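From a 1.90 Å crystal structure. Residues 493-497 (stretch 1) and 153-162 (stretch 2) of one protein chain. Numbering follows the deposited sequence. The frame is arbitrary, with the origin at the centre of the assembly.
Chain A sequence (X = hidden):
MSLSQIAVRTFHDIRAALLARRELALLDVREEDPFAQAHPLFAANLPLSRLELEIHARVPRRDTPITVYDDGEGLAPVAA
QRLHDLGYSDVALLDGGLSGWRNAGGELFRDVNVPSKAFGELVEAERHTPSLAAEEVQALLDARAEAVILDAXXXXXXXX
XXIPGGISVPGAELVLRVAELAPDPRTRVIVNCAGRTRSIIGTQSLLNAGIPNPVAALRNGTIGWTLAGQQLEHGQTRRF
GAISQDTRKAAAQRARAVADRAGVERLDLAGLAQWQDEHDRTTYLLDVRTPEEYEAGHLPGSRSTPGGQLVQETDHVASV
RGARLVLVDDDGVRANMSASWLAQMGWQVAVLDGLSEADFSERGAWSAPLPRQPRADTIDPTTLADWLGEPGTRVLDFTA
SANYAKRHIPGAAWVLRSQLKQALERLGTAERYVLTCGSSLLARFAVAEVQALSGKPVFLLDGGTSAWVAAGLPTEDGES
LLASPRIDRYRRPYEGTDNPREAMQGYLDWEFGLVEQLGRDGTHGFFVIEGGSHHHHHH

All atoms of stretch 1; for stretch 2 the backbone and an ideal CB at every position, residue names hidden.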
# COMPACT_ATOMS: atom_id res chain seq x y z
N PRO A 493 10.80 4.35 8.49
CA PRO A 493 11.84 5.37 8.66
C PRO A 493 11.78 6.45 7.59
O PRO A 493 12.38 7.52 7.75
CB PRO A 493 13.14 4.56 8.57
CG PRO A 493 12.72 3.19 9.00
CD PRO A 493 11.40 3.02 8.31
N TYR A 494 11.06 6.18 6.51
CA TYR A 494 10.94 7.14 5.42
C TYR A 494 9.65 7.94 5.42
O TYR A 494 9.30 8.58 4.43
CB TYR A 494 11.11 6.41 4.08
CG TYR A 494 10.13 5.29 3.86
CD1 TYR A 494 8.95 5.50 3.17
CD2 TYR A 494 10.40 4.01 4.35
CE1 TYR A 494 8.04 4.46 2.95
CE2 TYR A 494 9.50 2.96 4.15
CZ TYR A 494 8.33 3.19 3.44
OH TYR A 494 7.45 2.16 3.21
N GLU A 495 8.93 7.91 6.54
CA GLU A 495 7.69 8.68 6.68
C GLU A 495 7.83 9.52 7.94
O GLU A 495 8.29 9.03 8.97
CB GLU A 495 6.46 7.78 6.80
CG GLU A 495 6.21 6.89 5.59
CD GLU A 495 4.79 6.32 5.57
OE1 GLU A 495 4.14 6.28 6.63
OE2 GLU A 495 4.34 5.91 4.48
N GLY A 496 7.47 10.80 7.86
CA GLY A 496 7.57 11.67 9.02
C GLY A 496 8.97 12.19 9.26
O GLY A 496 9.93 11.78 8.60
N THR A 497 9.10 13.11 10.22
CA THR A 497 10.39 13.71 10.54
C THR A 497 10.86 13.43 11.97
O THR A 497 11.80 14.06 12.45
CB THR A 497 10.32 15.23 10.34
OG1 THR A 497 11.57 15.83 10.72
CG2 THR A 497 9.20 15.82 11.18
N UNK A 153 6.40 11.35 -4.35
CA UNK A 153 5.56 10.69 -3.35
C UNK A 153 4.11 11.19 -3.41
O UNK A 153 3.75 11.99 -4.27
CB UNK A 153 6.13 10.92 -1.95
N UNK A 154 3.29 10.70 -2.49
CA UNK A 154 1.89 11.14 -2.43
C UNK A 154 1.93 12.59 -1.96
O UNK A 154 2.86 13.00 -1.28
CB UNK A 154 1.05 10.26 -1.50
N UNK A 155 0.90 13.36 -2.30
CA UNK A 155 0.86 14.76 -1.89
C UNK A 155 0.94 14.94 -0.37
O UNK A 155 1.57 15.88 0.11
CB UNK A 155 -0.42 15.41 -2.42
N UNK A 156 0.30 14.05 0.39
CA UNK A 156 0.35 14.17 1.85
C UNK A 156 1.75 13.97 2.41
O UNK A 156 2.11 14.55 3.44
CB UNK A 156 -0.60 13.16 2.49
N UNK A 157 2.56 13.15 1.74
CA UNK A 157 3.93 12.92 2.19
C UNK A 157 4.72 14.19 1.93
O UNK A 157 5.49 14.65 2.78
CB UNK A 157 4.56 11.72 1.48
N UNK A 158 4.54 14.74 0.73
CA UNK A 158 5.22 15.97 0.33
C UNK A 158 4.87 17.10 1.30
O UNK A 158 5.73 17.92 1.64
CB UNK A 158 4.84 16.36 -1.10
N UNK A 159 3.63 17.14 1.75
CA UNK A 159 3.22 18.18 2.68
C UNK A 159 3.82 17.98 4.07
O UNK A 159 3.98 18.94 4.83
CB UNK A 159 1.69 18.22 2.77
N UNK A 160 4.17 16.74 4.41
CA UNK A 160 4.76 16.49 5.72
C UNK A 160 6.16 17.11 5.80
O UNK A 160 6.50 17.78 6.78
CB UNK A 160 4.82 14.99 6.00
N UNK A 161 6.96 16.88 4.77
CA UNK A 161 8.30 17.47 4.71
C UNK A 161 8.73 17.42 3.25
O UNK A 161 8.39 16.48 2.54
CB UNK A 161 9.29 16.74 5.62
N UNK A 162 9.46 18.43 2.81
CA UNK A 162 9.90 18.49 1.43
C UNK A 162 11.22 19.22 1.23
O UNK A 162 11.67 19.97 2.11
CB UNK A 162 8.82 19.16 0.58

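Position 153 lies just before the helix, in extended conformation (phi/psi -85/-177), with its CA-to-CB bond directed toward stretch 1 but no atom of that stretch within 5.5 Å of the ideal CB. Only a long side chain could approach, and the free carbonyl of Tyr 494 favours one that brings a donor, directly or through water. The deposited residue is Arg 153. Its NH1 donates to water 1 (NH1 to water O 2.9 Å), which in turn donates to Tyr 494 O (water O to O 2.8 Å), while Arg 153 NH2 reaches along its own stretch to the carbonyl O of position 161 at 2.7 Å.

Position 154 immediately precedes the helix, with phi/psi of -69/155. Ser, Thr, Asp or Asn would suit such an N-cap, but CA-to-CB points toward stretch 1, where the carboxylate of Glu 495 also makes a long basic chain plausible. Arg 154 is found. Its NH2 stays 4.3 Å from Glu 495 OE2, which lies near the guanidinium plane; opposite charges thus face each other beyond salt-bridge range. Water 2 lies to one side and links the two groups, donating to Glu 495 OE2 (water O to OE2 2.9 Å) and accepting a weak bond from Arg 154 NH2 (3.5 Å to water O).

Position 155 is out of reach, so stretch 1 sets no preference; it is Phe 155. At 156 the CB points sideways and many polar residues would serve in this first turn. Asp 156 forms a salt bridge with the preceding arginine, Arg 154 NE to Asp 156 OD1 measuring 2.9 Å, and so helps hold that guanidinium.

Position 157 is helical, its CB sideways and beyond 5.5 Å of stretch 1. A long polar chain could extend toward Glu 495; Gln, Lys or Arg would seem natural, and an acid less so. Nevertheless it is Glu 157, whose OE2 comes within 4.3 Å of Glu 495 OE2. Water 3 mediates between these like charges by donating to both, at 2.7 Å from Glu 157 OE2 and 2.6 Å from Glu 495 OE2. Water 1 also donates to Glu 157 OE2 (water O to OE2 2.8 Å), and Glu 157 OE1 accepts from Arg 154 N at 3.0 Å.

Positions 158 and 159 are out of reach and unconstrained by stretch 1; they hold Tyr 158 and Gln 159.

At 160 the CB points toward Gly 496, its ideal position 5.3 Å from Gly 496 CA. Ala, Ser, Val or Thr would fit. Thr 160 places CG2 4.1 Å from Gly 496 CA, while its OG1 donates to Asp 156 O at 2.9 Å.

Position 161 is extended, and its CB points toward stretch 1, 5.1 Å from Thr 497 CB. A flexible apolar chain such as Met or Leu could fill the space beside the backbone of 494–496. Met 161, modelled as selenomethionine, gives the largest covered area here; its CE lies 3.2 Å from Gly 496 O, a carbonyl without a hydrogen-bond partner.

Position 162 is out of reach and holds Ser 162.

Stretch 2 153-162: RRFDEYQTMS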
# COMPACT_ATOMS: atom_id res chain seq x y z
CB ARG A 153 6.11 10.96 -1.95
CG ARG A 153 7.56 10.52 -1.75
CD ARG A 153 8.07 11.00 -0.40
NE ARG A 153 8.23 12.46 -0.37
CZ ARG A 153 8.27 13.17 0.75
NH1 ARG A 153 8.16 12.58 1.93
NH2 ARG A 153 8.42 14.49 0.69
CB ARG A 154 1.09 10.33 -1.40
CG ARG A 154 0.89 8.86 -1.74
CD ARG A 154 -0.16 8.27 -0.80
NE ARG A 154 0.14 8.54 0.60
CZ ARG A 154 0.90 7.77 1.38
NH1 ARG A 154 1.43 6.65 0.90
NH2 ARG A 154 1.13 8.12 2.63
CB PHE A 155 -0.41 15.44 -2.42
CG PHE A 155 -0.44 16.92 -2.20
CD1 PHE A 155 0.47 17.75 -2.85
CD2 PHE A 155 -1.35 17.49 -1.32
CE1 PHE A 155 0.47 19.13 -2.63
CE2 PHE A 155 -1.36 18.86 -1.09
CZ PHE A 155 -0.44 19.68 -1.74
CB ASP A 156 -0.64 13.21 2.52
CG ASP A 156 -0.33 11.75 2.23
OD1 ASP A 156 -0.66 11.28 1.12
OD2 ASP A 156 0.24 11.07 3.11
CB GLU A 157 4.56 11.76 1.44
CG GLU A 157 4.02 10.39 1.84
CD GLU A 157 4.61 9.28 0.99
OE1 GLU A 157 4.10 9.07 -0.13
OE2 GLU A 157 5.58 8.64 1.44
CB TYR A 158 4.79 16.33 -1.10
CG TYR A 158 5.05 17.76 -1.51
CD1 TYR A 158 6.31 18.16 -1.97
CD2 TYR A 158 4.04 18.71 -1.43
CE1 TYR A 158 6.54 19.50 -2.34
CE2 TYR A 158 4.26 20.04 -1.79
CZ TYR A 158 5.51 20.42 -2.24
OH TYR A 158 5.72 21.75 -2.57
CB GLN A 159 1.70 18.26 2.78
CG GLN A 159 1.04 18.86 1.56
CD GLN A 159 -0.21 19.63 1.92
OE1 GLN A 159 -1.20 19.05 2.38
NE2 GLN A 159 -0.17 20.94 1.73
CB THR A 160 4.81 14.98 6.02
OG1 THR A 160 3.47 14.47 6.03
CG2 THR A 160 5.44 14.72 7.38
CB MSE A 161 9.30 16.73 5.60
CG MSE A 161 9.79 15.40 5.07
SE MSE A 161 8.47 14.00 5.26
CE MSE A 161 9.70 12.49 5.47
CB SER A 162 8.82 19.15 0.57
OG SER A 162 8.43 20.39 1.13
O HOH W 1 7.34 10.07 3.04
O HOH W 2 1.48 5.19 4.47
O HOH W 3 5.07 6.05 2.00
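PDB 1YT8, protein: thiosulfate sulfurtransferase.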